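Local structure of P91 (Metagenome, 4ZI5) at residues 155-160 with 189-194; 170-175 with 198-203; 101-106 with 137-142; 151-156 with 236-241; 125-130 with 145-150. The protein hydrolyses phosphotriesters as a promiscuous activity of an alpha/beta hydrolase related to the dienelactone hydrolases. All blocks are in the same frame, centred on the assembly; numbering follows the deposited sequence.

Interaction 1 (155-160 with 189-194); sequences GGLLPE and KAVMDE
Glu194 OE2 accepts the backbone N-H of Glu160 in a nearly straight hydrogen bond, Glu160 N to Glu194 OE2 being 2.9 Å with an angle of 169° at the hydrogen. The amide comes to the syn side of the carboxylate, 27° out of its plane. The other oxygen, Glu194 OE1, is held by a salt bridge to Arg142, so the two oxygens of one carboxylate serve two different partners. A glutamate suits this place because its chain, extended beyond CG, can span the gap between a helix and a loop. The two glutamate side chains lie alongside one another, pointing opposite ways, and their carboxylates stack with planes only 6° apart. Glu160 OE2 and Glu194 OE1 come to 3.9 Å, a repulsion that the arginines probably offset, since Glu160 OE1 has its own salt bridge with Arg197. In the alpha/beta hydrolase fold this contact lays the loop that follows strand 149-153 against helix 185-198. One turn before Glu194 on that helix, Val191 turns its branched side chain to the loop. Val191 CG2, anti to the carbonyl carbon, sits 3.8 Å from Leu158 O. Val191 CG1 meets Leu157 CD1 at 4.2 Å, apolar against apolar. Beside the carboxylate, Pro159 brings its CA to 3.7 Å from Glu194 OE2, while Leu158 turns its side chain to Arg100 and Trp103 of helix 100-115.

Interaction 2 (170-175 with 198-203); sequences SSVLVC and DKVDWQ
Strand 171-177 and strand 202-207 run parallel, with Val172 opposite Trp202 and Leu173 opposite Gln203. Three backbone bonds join them: Val172 N to Asp201 O at 2.8 Å, Gln203 N to Val172 O at 2.8 Å, and Val174 N to Gln203 O at 2.9 Å. They close the beta-alpha-beta unit whose crossover is helix 185-198. On the face of Val172 and Trp202, the compact Val172, which touches Phe195 of that helix, packs CG2 3.7 Å from Val200 CG1, while the indole leads away to Phe195 and Met192. On the other face, the CD1 branch of Leu173 lies 3.9 Å from Gln203 CB, the two side chains crossing obliquely. In one of its two conformers Ser171 OG, anti to its backbone N (chi1 -166°), donates to Asp201 OD2 at 2.7 Å from above the carboxylate plane. A water donates to Val172 O, accepts from Gln203 NE2 and, in that conformer, donates to Ser171 OG. Asp201 OD1 makes a salt bridge with Arg236 of the second subunit, and Gln203 pairs with an antiparallel strand there. In that conformer the serine bond may help position a carboxylate whose charge probably strengthens the dimer interface.

Interaction 3 (101-106 with 137-142); sequences AHWRRR and CLELAR
Glu139 CG sits almost squarely over the six-membered ring of Trp103, 3.6 Å from its centroid and 4° off the ring normal, so that the aliphatic part of an acid makes a CH-pi contact while its carboxylate turns to arginines. The bend at chi2 (-57°) keeps CD over the CZ3 side of the ring. Glu139 OE1 receives both NE and NH2 of Arg104, each at 2.9 Å, in a side-on grip. Both nitrogens come from the same face, well above the carboxylate plane, although the oxygen lies in the plane of the guanidinium. The side chains cross at about a right angle, and the backbone Glu139 O lies over one guanidinium face, toward its rim. The long chain of Arg104, extended from CG to NE, is what lets it reach the neighbouring helix. Arg142, one turn on from Glu139, gives NH1 to Glu139 OE2 at 2.9 Å, and its CD packs 3.8 Å from Arg104 NH2.

The segments 101-106 and 137-142, of helices 100-115 and 132-142, cross almost perpendicularly, at -93°, their axes 9.0 Å apart; helix 132-142 follows the strand and turn that carry a possible nucleophile elbow. Trp103 suits this crossing through its broad apolar surface, and its NE1 is hydrogen-bonded to Thr136. Further partners extend the polar cluster: Arg100 for Glu139, Asp164 for Arg104 and Leu158 O for Arg142 NH1. With Arg104 NH2 and Arg142 NH1 only 4.9 Å apart, the acids around them probably offset the repulsion, and the buried carboxylate of Glu139 is likely to remain ionised.

Interaction 4 (151-156 with 236-241); sequences VTFHGG and RSWTAM
The Phe153 ring meets helix 236-241 with its edge: Met241 SD lies near the ring plane, 4.0 Å from Phe153 CZ, in a Met-aromatic contact with the sulfur 84° off the ring normal. Along the same rim Ser237 OG comes to 3.4 Å from Phe153 CE2. The Phe130 ring stacks with that of Phe153. Trp238 reaches back to put its CE3 4.1 Å from Phe153 CZ, at an oblique approach. Met241 CE is centred over one face of the indole, 3.5 Å above its plane, so one flexible thioether serves both aromatic rings.

The contact packs helix 231-248 against strand 149-153 of the central sheet of the alpha/beta hydrolase fold; the axes of 151-153 and 236-241 run nearly antiparallel, 9.7 Å apart. The Phe153 side chain leaves the strand toward the helix. Two residues earlier, Val151 CG2 packs 3.7 Å from Met241 CG, and the two side chains cross at about a right angle. Met241 CG is anti to its backbone N (chi1 179°), which brings it against Val151 CG2. A small serine suits position 237, where the rim of the phenyl ring comes close to the helix; its hydroxyl is hydrogen-bonded to Ala233 O and Glu234 O.

Interaction 5 (125-130 with 145-150); sequences VAAIGF and APLTAI
Strands 125-130 and 149-153 are the parallel pair of a beta-alpha-beta unit, with helix 132-142 as the crossover, and the first leads into a turn that fits a nucleophile elbow. Thr148 N donates to Val125 O at 2.8 Å, almost straight down the carbonyl bond. Further on, Ala127 N bonds to Ala149 O at 3.1 Å. Ile150 CA also brings its hydrogen to Ala127 O, 3.1 Å from CA. Small side chains suit the middle of this pair. Ala127 CB meets Ile150 CG2 at 4.1 Å on the face under Cys137 of the crossover helix, while Ala126 and Ala149 bring their CB atoms to 4.2 Å on the face toward Phe245. Leu147 CG is anti to the carbonyl carbon (chi1 -68°), and the CD2 branch beyond it lies 3.8 Å from Ala126 C and close to Val125 CG2; the valine and leucine cross at about a right angle. A water accepts from Val125 N, donates to Pro146 O and lies 2.7 Å from Thr148 OG1, bridging the two segments. Ala149 N is buried with no partner, a cost that the surrounding backbone bonds and apolar packing probably offset.

Interactions 2, 4 and 5 belong to the central sheet: 5 and 2 pair parallel strands through backbone bonds, while interaction 4 covers strand 149-153 with a helix mainly by apolar and aromatic packing, without hydrogen bonds across it. Strand 149-153 serves both 4 and 5, and its other neighbour is strand 171-177 of interaction 2. Helix 132-142 connects the strands of interaction 5 and supplies half of interaction 3. Interactions 1 and 3 lie outside the sheet and combine polar or charged groups with apolar packing; Arg142 joins them into one network. Interaction 1 is only partly buried, the other four being buried; interactions 2 and 4 both touch the second subunit, through Asp201 and Arg236 among others.

Interaction 1 (155-160 with 189-194)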
# COMPACT_ATOMS: atom_id res chain seq x y z
N GLY A 155 -8.63 -8.47 -7.80
CA GLY A 155 -9.76 -9.31 -7.52
C GLY A 155 -11.11 -8.65 -7.74
O GLY A 155 -11.36 -7.53 -7.29
N GLY A 156 -11.99 -9.38 -8.41
CA GLY A 156 -13.36 -8.92 -8.64
C GLY A 156 -14.18 -9.31 -7.44
O GLY A 156 -14.97 -10.24 -7.51
N LEU A 157 -14.01 -8.58 -6.36
CA LEU A 157 -14.59 -8.90 -5.09
C LEU A 157 -16.11 -8.78 -5.11
O LEU A 157 -16.65 -7.99 -5.86
CB LEU A 157 -14.01 -7.99 -4.00
CG LEU A 157 -12.48 -7.88 -3.90
CD1 LEU A 157 -12.16 -6.98 -2.73
CD2 LEU A 157 -11.78 -9.24 -3.78
N LEU A 158 -16.78 -9.62 -4.34
CA LEU A 158 -18.24 -9.54 -4.14
C LEU A 158 -18.56 -8.97 -2.77
O LEU A 158 -17.84 -9.23 -1.81
CB LEU A 158 -18.86 -10.96 -4.24
CG LEU A 158 -19.13 -11.53 -5.63
CD1 LEU A 158 -17.87 -11.86 -6.40
CD2 LEU A 158 -20.00 -12.79 -5.54
N PRO A 159 -19.69 -8.25 -2.64
CA PRO A 159 -20.19 -7.97 -1.30
C PRO A 159 -20.49 -9.27 -0.56
O PRO A 159 -20.77 -10.32 -1.19
CB PRO A 159 -21.51 -7.21 -1.53
CG PRO A 159 -21.60 -6.95 -3.00
CD PRO A 159 -20.65 -7.86 -3.70
N GLU A 160 -20.45 -9.20 0.76
CA GLU A 160 -20.61 -10.41 1.59
C GLU A 160 -22.03 -11.00 1.46
O GLU A 160 -22.94 -10.31 1.04
CB GLU A 160 -20.33 -10.08 3.05
CG GLU A 160 -21.47 -9.32 3.74
CD GLU A 160 -21.12 -8.71 5.08
OE1 GLU A 160 -21.97 -7.92 5.59
OE2 GLU A 160 -20.04 -9.01 5.66
N LYS A 189 -16.23 0.22 -1.98
CA LYS A 189 -16.70 0.94 -0.80
C LYS A 189 -17.47 0.01 0.15
O LYS A 189 -17.27 0.05 1.35
CB LYS A 189 -17.59 2.12 -1.22
CG LYS A 189 -18.18 2.95 -0.09
CD LYS A 189 -17.12 3.80 0.60
CE LYS A 189 -17.73 4.83 1.56
NZ LYS A 189 -18.31 4.25 2.80
N ALA A 190 -18.37 -0.80 -0.40
CA ALA A 190 -19.15 -1.74 0.41
C ALA A 190 -18.24 -2.72 1.14
O ALA A 190 -18.38 -2.93 2.34
CB ALA A 190 -20.14 -2.49 -0.46
N VAL A 191 -17.26 -3.28 0.42
CA VAL A 191 -16.34 -4.25 1.06
C VAL A 191 -15.52 -3.59 2.16
O VAL A 191 -15.34 -4.15 3.23
CB VAL A 191 -15.46 -4.96 0.00
CG1 VAL A 191 -14.37 -5.81 0.66
CG2 VAL A 191 -16.34 -5.82 -0.89
N MET A 192 -14.99 -2.40 1.90
CA MET A 192 -14.21 -1.66 2.90
C MET A 192 -15.08 -1.39 4.14
O MET A 192 -14.60 -1.48 5.26
CB MET A 192 -13.63 -0.37 2.30
CG MET A 192 -12.34 -0.60 1.50
SD MET A 192 -11.61 0.95 0.87
CE MET A 192 -12.53 0.93 -0.63
N ASP A 193 -16.35 -1.06 3.91
CA ASP A 193 -17.29 -0.81 5.02
C ASP A 193 -17.56 -2.06 5.86
O ASP A 193 -17.72 -1.95 7.07
CB ASP A 193 -18.59 -0.24 4.48
CG ASP A 193 -18.48 1.23 4.12
OD1 ASP A 193 -17.50 1.91 4.54
OD2 ASP A 193 -19.40 1.73 3.45
N GLU A 194 -17.52 -3.24 5.23
CA GLU A 194 -17.59 -4.52 5.98
C GLU A 194 -16.37 -4.66 6.86
O GLU A 194 -16.47 -4.99 8.04
CB GLU A 194 -17.67 -5.72 5.04
CG GLU A 194 -18.92 -5.76 4.17
CD GLU A 194 -18.80 -6.73 2.99
OE1 GLU A 194 -17.79 -7.48 2.89
OE2 GLU A 194 -19.71 -6.76 2.15

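Interaction 2 (170-175 with 198-203)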
# COMPACT_ATOMS: atom_id res chain seq x y z
N SER A 170 -8.50 -13.45 9.19
CA SER A 170 -7.22 -13.12 8.60
C SER A 170 -7.04 -11.63 8.49
O SER A 170 -8.00 -10.87 8.41
CB SER A 170 -7.13 -13.68 7.18
OG SER A 170 -8.10 -13.11 6.30
N SER A 171 -5.77 -11.21 8.45
CA SER A 171 -5.42 -9.91 7.88
C SER A 171 -5.86 -9.91 6.43
O SER A 171 -5.92 -10.98 5.78
CB SER A 171 -3.91 -9.71 7.93
OG SER A 171 -3.55 -8.36 7.71
N VAL A 172 -6.18 -8.73 5.91
CA VAL A 172 -6.63 -8.59 4.51
C VAL A 172 -5.82 -7.46 3.86
O VAL A 172 -5.81 -6.35 4.36
CB VAL A 172 -8.14 -8.30 4.40
CG1 VAL A 172 -8.55 -8.15 2.96
CG2 VAL A 172 -8.97 -9.41 5.03
N LEU A 173 -5.17 -7.77 2.73
CA LEU A 173 -4.59 -6.76 1.85
C LEU A 173 -5.20 -6.91 0.46
O LEU A 173 -5.11 -7.98 -0.17
CB LEU A 173 -3.06 -6.93 1.79
CG LEU A 173 -2.30 -6.14 0.70
CD1 LEU A 173 -2.45 -4.64 0.84
CD2 LEU A 173 -0.83 -6.49 0.70
N VAL A 174 -5.88 -5.87 0.00
CA VAL A 174 -6.50 -5.83 -1.34
C VAL A 174 -5.61 -4.93 -2.23
O VAL A 174 -5.51 -3.74 -1.97
CB VAL A 174 -7.93 -5.23 -1.28
CG1 VAL A 174 -8.57 -5.07 -2.63
CG2 VAL A 174 -8.82 -6.10 -0.39
N CYS A 175 -5.02 -5.50 -3.28
CA CYS A 175 -4.22 -4.73 -4.23
C CYS A 175 -5.09 -4.53 -5.47
O CYS A 175 -5.42 -5.49 -6.16
CB CYS A 175 -2.92 -5.46 -4.54
SG CYS A 175 -1.85 -5.70 -3.10
N ASP A 198 -16.35 -4.69 11.12
CA ASP A 198 -15.85 -5.85 11.84
C ASP A 198 -14.47 -5.66 12.43
O ASP A 198 -14.01 -6.55 13.12
CB ASP A 198 -15.85 -7.09 10.91
CG ASP A 198 -17.26 -7.49 10.50
OD1 ASP A 198 -18.23 -6.98 11.13
OD2 ASP A 198 -17.43 -8.30 9.56
N LYS A 199 -13.85 -4.52 12.17
CA LYS A 199 -12.51 -4.19 12.62
C LYS A 199 -11.47 -5.22 12.20
O LYS A 199 -10.58 -5.58 12.96
CB LYS A 199 -12.49 -3.94 14.13
CG LYS A 199 -13.41 -2.80 14.57
CD LYS A 199 -13.41 -2.68 16.09
CE LYS A 199 -14.21 -1.46 16.57
NZ LYS A 199 -15.67 -1.56 16.24
N VAL A 200 -11.61 -5.69 10.98
CA VAL A 200 -10.63 -6.57 10.35
C VAL A 200 -9.31 -5.80 10.28
O VAL A 200 -9.32 -4.58 10.15
CB VAL A 200 -11.13 -6.96 8.93
CG1 VAL A 200 -10.06 -7.69 8.08
CG2 VAL A 200 -12.41 -7.81 9.03
N ASP A 201 -8.19 -6.50 10.38
CA ASP A 201 -6.88 -5.91 10.08
C ASP A 201 -6.73 -5.81 8.56
O ASP A 201 -6.32 -6.77 7.92
CB ASP A 201 -5.75 -6.77 10.67
CG ASP A 201 -4.37 -6.25 10.27
OD1 ASP A 201 -4.23 -5.02 10.09
OD2 ASP A 201 -3.43 -7.06 10.13
N TRP A 202 -7.11 -4.65 8.00
CA TRP A 202 -7.24 -4.50 6.57
C TRP A 202 -6.41 -3.36 5.98
O TRP A 202 -6.14 -2.36 6.65
CB TRP A 202 -8.69 -4.37 6.15
CG TRP A 202 -9.41 -3.09 6.50
CD1 TRP A 202 -10.05 -2.78 7.67
CD2 TRP A 202 -9.64 -1.99 5.62
NE1 TRP A 202 -10.63 -1.55 7.59
CE2 TRP A 202 -10.39 -1.03 6.34
CE3 TRP A 202 -9.27 -1.72 4.29
CZ2 TRP A 202 -10.79 0.19 5.77
CZ3 TRP A 202 -9.63 -0.48 3.73
CH2 TRP A 202 -10.38 0.45 4.48
N GLN A 203 -6.03 -3.56 4.72
CA GLN A 203 -5.49 -2.51 3.89
C GLN A 203 -6.05 -2.64 2.49
O GLN A 203 -6.27 -3.76 2.01
CB GLN A 203 -3.99 -2.60 3.74
CG GLN A 203 -3.16 -2.75 5.00
CD GLN A 203 -1.72 -3.01 4.66
OE1 GLN A 203 -1.00 -2.09 4.27
NE2 GLN A 203 -1.29 -4.28 4.78
O HOH W 1 -8.27 -9.29 10.75
O HOH W 2 -3.41 -6.18 5.81

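Interaction 3 (101-106 with 137-142)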
# COMPACT_ATOMS: atom_id res chain seq x y z
N ALA A 101 -21.70 -21.11 -1.61
CA ALA A 101 -21.36 -22.22 -0.72
C ALA A 101 -20.48 -23.27 -1.43
O ALA A 101 -19.51 -23.78 -0.85
CB ALA A 101 -22.63 -22.85 -0.12
N HIS A 102 -20.83 -23.61 -2.66
CA HIS A 102 -20.04 -24.54 -3.48
C HIS A 102 -18.65 -23.97 -3.78
O HIS A 102 -17.63 -24.66 -3.69
CB HIS A 102 -20.81 -24.84 -4.77
CG HIS A 102 -19.95 -25.22 -5.93
ND1 HIS A 102 -19.45 -26.49 -6.09
CD2 HIS A 102 -19.52 -24.50 -6.99
CE1 HIS A 102 -18.73 -26.53 -7.20
NE2 HIS A 102 -18.76 -25.34 -7.76
N TRP A 103 -18.63 -22.70 -4.14
CA TRP A 103 -17.37 -21.97 -4.39
C TRP A 103 -16.44 -22.03 -3.18
O TRP A 103 -15.26 -22.37 -3.29
CB TRP A 103 -17.75 -20.55 -4.75
CG TRP A 103 -16.63 -19.60 -5.13
CD1 TRP A 103 -15.30 -19.86 -5.30
CD2 TRP A 103 -16.81 -18.22 -5.44
NE1 TRP A 103 -14.63 -18.71 -5.66
CE2 TRP A 103 -15.53 -17.69 -5.74
CE3 TRP A 103 -17.93 -17.37 -5.43
CZ2 TRP A 103 -15.35 -16.34 -6.09
CZ3 TRP A 103 -17.74 -16.04 -5.77
CH2 TRP A 103 -16.47 -15.54 -6.09
N ARG A 104 -17.02 -21.79 -2.01
CA ARG A 104 -16.29 -21.86 -0.75
C ARG A 104 -15.76 -23.24 -0.41
O ARG A 104 -14.63 -23.37 0.04
CB ARG A 104 -17.13 -21.28 0.38
CG ARG A 104 -17.29 -19.77 0.25
CD ARG A 104 -18.44 -19.18 1.08
NE ARG A 104 -18.62 -17.74 0.85
CZ ARG A 104 -19.17 -16.86 1.71
NH1 ARG A 104 -19.61 -17.25 2.91
NH2 ARG A 104 -19.27 -15.57 1.37
N ARG A 105 -16.55 -24.28 -0.68
CA ARG A 105 -16.09 -25.65 -0.44
C ARG A 105 -14.93 -26.00 -1.34
O ARG A 105 -14.00 -26.66 -0.91
CB ARG A 105 -17.20 -26.69 -0.67
CG ARG A 105 -18.30 -26.71 0.37
CD ARG A 105 -19.14 -27.98 0.21
NE ARG A 105 -19.90 -28.02 -1.04
CZ ARG A 105 -21.06 -27.39 -1.26
NH1 ARG A 105 -21.61 -26.62 -0.33
NH2 ARG A 105 -21.67 -27.51 -2.43
N ARG A 106 -14.99 -25.56 -2.59
CA ARG A 106 -13.93 -25.80 -3.54
C ARG A 106 -12.63 -25.12 -3.13
O ARG A 106 -11.54 -25.71 -3.24
CB ARG A 106 -14.38 -25.38 -4.95
CG ARG A 106 -13.46 -25.81 -6.09
CD ARG A 106 -13.32 -27.30 -6.25
NE ARG A 106 -14.62 -27.93 -6.48
CZ ARG A 106 -15.27 -27.98 -7.66
NH1 ARG A 106 -14.79 -27.41 -8.75
NH2 ARG A 106 -16.44 -28.61 -7.72
N CYS A 137 -10.28 -15.85 -2.45
CA CYS A 137 -9.61 -15.64 -1.14
C CYS A 137 -10.56 -15.00 -0.15
O CYS A 137 -10.65 -15.44 0.98
CB CYS A 137 -8.38 -14.75 -1.28
SG CYS A 137 -6.96 -15.50 -2.07
N LEU A 138 -11.31 -14.01 -0.63
CA LEU A 138 -12.25 -13.30 0.24
C LEU A 138 -13.44 -14.18 0.64
O LEU A 138 -13.84 -14.19 1.81
CB LEU A 138 -12.71 -12.00 -0.41
CG LEU A 138 -13.64 -11.14 0.44
CD1 LEU A 138 -13.04 -10.82 1.79
CD2 LEU A 138 -13.97 -9.85 -0.31
N GLU A 139 -13.97 -14.96 -0.31
CA GLU A 139 -15.00 -15.96 0.01
C GLU A 139 -14.52 -16.94 1.07
O GLU A 139 -15.22 -17.21 2.07
CB GLU A 139 -15.46 -16.73 -1.25
CG GLU A 139 -16.17 -15.86 -2.29
CD GLU A 139 -17.36 -15.17 -1.70
OE1 GLU A 139 -18.31 -15.89 -1.39
OE2 GLU A 139 -17.34 -13.91 -1.55
N LEU A 140 -13.32 -17.47 0.89
CA LEU A 140 -12.76 -18.42 1.84
C LEU A 140 -12.55 -17.80 3.22
O LEU A 140 -12.91 -18.42 4.24
CB LEU A 140 -11.45 -19.01 1.32
CG LEU A 140 -10.73 -20.04 2.19
CD1 LEU A 140 -11.56 -21.29 2.48
CD2 LEU A 140 -9.44 -20.41 1.49
N ALA A 141 -12.01 -16.58 3.26
CA ALA A 141 -11.86 -15.89 4.55
C ALA A 141 -13.20 -15.67 5.24
O ALA A 141 -13.29 -15.80 6.46
CB ALA A 141 -11.13 -14.56 4.38
N ARG A 142 -14.25 -15.38 4.47
CA ARG A 142 -15.60 -15.19 5.04
C ARG A 142 -16.24 -16.44 5.67
O ARG A 142 -17.19 -16.30 6.43
CB ARG A 142 -16.56 -14.62 3.99
CG ARG A 142 -16.28 -13.15 3.68
CD ARG A 142 -16.94 -12.76 2.37
NE ARG A 142 -16.98 -11.31 2.20
CZ ARG A 142 -17.20 -10.68 1.04
NH1 ARG A 142 -17.36 -11.36 -0.10
NH2 ARG A 142 -17.22 -9.34 1.04

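Interaction 4 (151-156 with 236-241)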
# COMPACT_ATOMS: atom_id res chain seq x y z
N VAL A 151 -4.29 -12.00 0.48
CA VAL A 151 -3.88 -10.90 -0.39
C VAL A 151 -4.53 -11.12 -1.76
O VAL A 151 -4.38 -12.18 -2.37
CB VAL A 151 -2.35 -10.81 -0.59
CG1 VAL A 151 -2.02 -9.58 -1.42
CG2 VAL A 151 -1.63 -10.75 0.76
N THR A 152 -5.30 -10.14 -2.21
CA THR A 152 -5.97 -10.21 -3.50
C THR A 152 -5.23 -9.28 -4.48
O THR A 152 -4.77 -8.19 -4.10
CB THR A 152 -7.47 -9.87 -3.40
OG1 THR A 152 -7.66 -8.49 -3.09
CG2 THR A 152 -8.09 -10.69 -2.28
N PHE A 153 -5.08 -9.75 -5.71
CA PHE A 153 -4.49 -8.98 -6.77
C PHE A 153 -5.53 -8.83 -7.86
O PHE A 153 -5.94 -9.84 -8.42
CB PHE A 153 -3.28 -9.69 -7.36
CG PHE A 153 -2.16 -9.90 -6.40
CD1 PHE A 153 -2.11 -11.03 -5.60
CD2 PHE A 153 -1.16 -8.93 -6.26
CE1 PHE A 153 -1.07 -11.23 -4.71
CE2 PHE A 153 -0.13 -9.13 -5.36
CZ PHE A 153 -0.08 -10.28 -4.58
N HIS A 154 -5.95 -7.60 -8.15
CA HIS A 154 -7.01 -7.31 -9.12
C HIS A 154 -8.16 -8.27 -9.02
O HIS A 154 -8.64 -8.81 -10.01
CB HIS A 154 -6.47 -7.19 -10.57
CG HIS A 154 -5.50 -8.26 -10.97
ND1 HIS A 154 -5.90 -9.48 -11.45
CD2 HIS A 154 -4.15 -8.30 -10.92
CE1 HIS A 154 -4.84 -10.24 -11.65
NE2 HIS A 154 -3.77 -9.54 -11.35
N GLY A 155 -8.63 -8.47 -7.80
CA GLY A 155 -9.76 -9.31 -7.52
C GLY A 155 -11.11 -8.65 -7.74
O GLY A 155 -11.36 -7.53 -7.29
N GLY A 156 -11.99 -9.38 -8.41
CA GLY A 156 -13.36 -8.92 -8.64
C GLY A 156 -14.18 -9.31 -7.44
O GLY A 156 -14.97 -10.24 -7.51
N ARG A 236 5.02 -3.58 -7.04
CA ARG A 236 4.61 -2.96 -5.79
C ARG A 236 3.61 -3.83 -5.01
O ARG A 236 3.67 -3.87 -3.79
CB ARG A 236 3.99 -1.58 -6.04
CG ARG A 236 5.02 -0.54 -6.41
CD ARG A 236 4.38 0.74 -6.86
NE ARG A 236 5.40 1.69 -7.32
CZ ARG A 236 5.15 2.87 -7.89
NH1 ARG A 236 3.91 3.27 -8.13
NH2 ARG A 236 6.16 3.63 -8.29
N SER A 237 2.67 -4.47 -5.70
CA SER A 237 1.70 -5.31 -5.02
C SER A 237 2.37 -6.55 -4.42
O SER A 237 2.07 -6.96 -3.29
CB SER A 237 0.54 -5.67 -5.97
OG SER A 237 1.00 -6.41 -7.08
N TRP A 238 3.31 -7.14 -5.16
CA TRP A 238 4.06 -8.29 -4.67
C TRP A 238 4.88 -7.90 -3.43
O TRP A 238 4.92 -8.64 -2.44
CB TRP A 238 4.95 -8.86 -5.78
CG TRP A 238 5.55 -10.17 -5.45
CD1 TRP A 238 6.83 -10.42 -5.05
CD2 TRP A 238 4.88 -11.44 -5.47
NE1 TRP A 238 7.02 -11.78 -4.86
CE2 TRP A 238 5.83 -12.42 -5.09
CE3 TRP A 238 3.58 -11.83 -5.77
CZ2 TRP A 238 5.50 -13.78 -5.03
CZ3 TRP A 238 3.27 -13.18 -5.72
CH2 TRP A 238 4.23 -14.14 -5.34
N THR A 239 5.51 -6.74 -3.47
CA THR A 239 6.31 -6.28 -2.33
C THR A 239 5.38 -6.08 -1.12
O THR A 239 5.73 -6.49 -0.01
CB THR A 239 7.07 -5.00 -2.65
OG1 THR A 239 7.99 -5.24 -3.73
CG2 THR A 239 7.84 -4.49 -1.43
N ALA A 240 4.20 -5.49 -1.34
CA ALA A 240 3.26 -5.28 -0.20
C ALA A 240 2.87 -6.63 0.41
O ALA A 240 2.81 -6.76 1.65
CB ALA A 240 2.05 -4.50 -0.62
N MET A 241 2.61 -7.62 -0.45
CA MET A 241 2.30 -8.97 0.01
C MET A 241 3.45 -9.58 0.83
O MET A 241 3.22 -10.10 1.93
CB MET A 241 2.01 -9.89 -1.20
CG MET A 241 1.68 -11.34 -0.85
SD MET A 241 2.23 -12.43 -2.19
CE MET A 241 4.00 -12.39 -1.96

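Interaction 5 (125-130 with 145-150)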
# COMPACT_ATOMS: atom_id res chain seq x y z
N VAL A 125 -0.86 -20.29 7.86
CA VAL A 125 -1.28 -20.38 6.47
C VAL A 125 -1.94 -19.11 5.96
O VAL A 125 -2.54 -18.36 6.72
CB VAL A 125 -2.20 -21.59 6.26
CG1 VAL A 125 -1.39 -22.88 6.42
CG2 VAL A 125 -3.40 -21.53 7.18
N ALA A 126 -1.77 -18.86 4.68
CA ALA A 126 -2.33 -17.67 4.03
C ALA A 126 -2.83 -18.05 2.65
O ALA A 126 -2.64 -19.18 2.19
CB ALA A 126 -1.29 -16.56 3.93
N ALA A 127 -3.50 -17.12 1.99
CA ALA A 127 -3.97 -17.34 0.62
C ALA A 127 -3.81 -16.06 -0.17
O ALA A 127 -4.07 -14.96 0.32
CB ALA A 127 -5.42 -17.76 0.58
N ILE A 128 -3.35 -16.23 -1.39
CA ILE A 128 -3.34 -15.13 -2.33
C ILE A 128 -4.17 -15.54 -3.53
O ILE A 128 -4.42 -16.74 -3.77
CB ILE A 128 -1.91 -14.70 -2.73
CG1 ILE A 128 -1.19 -15.74 -3.62
CG2 ILE A 128 -1.13 -14.37 -1.49
CD1 ILE A 128 0.08 -15.22 -4.25
N GLY A 129 -4.64 -14.56 -4.28
CA GLY A 129 -5.35 -14.84 -5.50
C GLY A 129 -5.39 -13.72 -6.50
O GLY A 129 -5.32 -12.53 -6.14
N PHE A 130 -5.57 -14.12 -7.75
CA PHE A 130 -5.53 -13.20 -8.90
C PHE A 130 -6.87 -13.22 -9.61
O PHE A 130 -7.33 -14.28 -9.99
CB PHE A 130 -4.42 -13.63 -9.85
CG PHE A 130 -3.09 -13.67 -9.18
CD1 PHE A 130 -2.68 -14.79 -8.52
CD2 PHE A 130 -2.26 -12.54 -9.17
CE1 PHE A 130 -1.47 -14.82 -7.86
CE2 PHE A 130 -1.03 -12.58 -8.55
CZ PHE A 130 -0.64 -13.72 -7.87
N ALA A 145 -12.26 -19.39 7.94
CA ALA A 145 -11.08 -20.25 7.88
C ALA A 145 -9.90 -19.65 8.64
O ALA A 145 -9.74 -18.42 8.68
CB ALA A 145 -10.70 -20.50 6.43
N PRO A 146 -9.06 -20.50 9.28
CA PRO A 146 -7.97 -20.02 10.14
C PRO A 146 -6.73 -19.55 9.35
O PRO A 146 -5.61 -20.04 9.55
CB PRO A 146 -7.67 -21.24 11.04
CG PRO A 146 -7.93 -22.38 10.14
CD PRO A 146 -9.15 -21.98 9.32
N LEU A 147 -6.96 -18.58 8.48
CA LEU A 147 -5.92 -17.95 7.69
C LEU A 147 -5.32 -16.77 8.44
O LEU A 147 -6.02 -15.99 9.08
CB LEU A 147 -6.51 -17.46 6.37
CG LEU A 147 -6.96 -18.57 5.42
CD1 LEU A 147 -7.94 -18.04 4.41
CD2 LEU A 147 -5.78 -19.19 4.70
N THR A 148 -4.00 -16.69 8.40
CA THR A 148 -3.27 -15.53 8.91
C THR A 148 -3.46 -14.27 8.05
O THR A 148 -3.60 -13.16 8.57
CB THR A 148 -1.79 -15.90 9.07
OG1 THR A 148 -1.69 -16.91 10.06
CG2 THR A 148 -0.96 -14.69 9.51
N ALA A 149 -3.49 -14.45 6.74
CA ALA A 149 -3.58 -13.34 5.82
C ALA A 149 -4.16 -13.82 4.51
O ALA A 149 -3.98 -14.98 4.12
CB ALA A 149 -2.18 -12.77 5.56
N ILE A 150 -4.93 -12.94 3.88
CA ILE A 150 -5.20 -13.05 2.45
C ILE A 150 -4.70 -11.80 1.74
O ILE A 150 -4.70 -10.70 2.30
CB ILE A 150 -6.68 -13.33 2.07
CG1 ILE A 150 -7.61 -12.17 2.46
CG2 ILE A 150 -7.14 -14.65 2.70
CD1 ILE A 150 -8.99 -12.24 1.87
O HOH W 3 -2.81 -19.32 10.00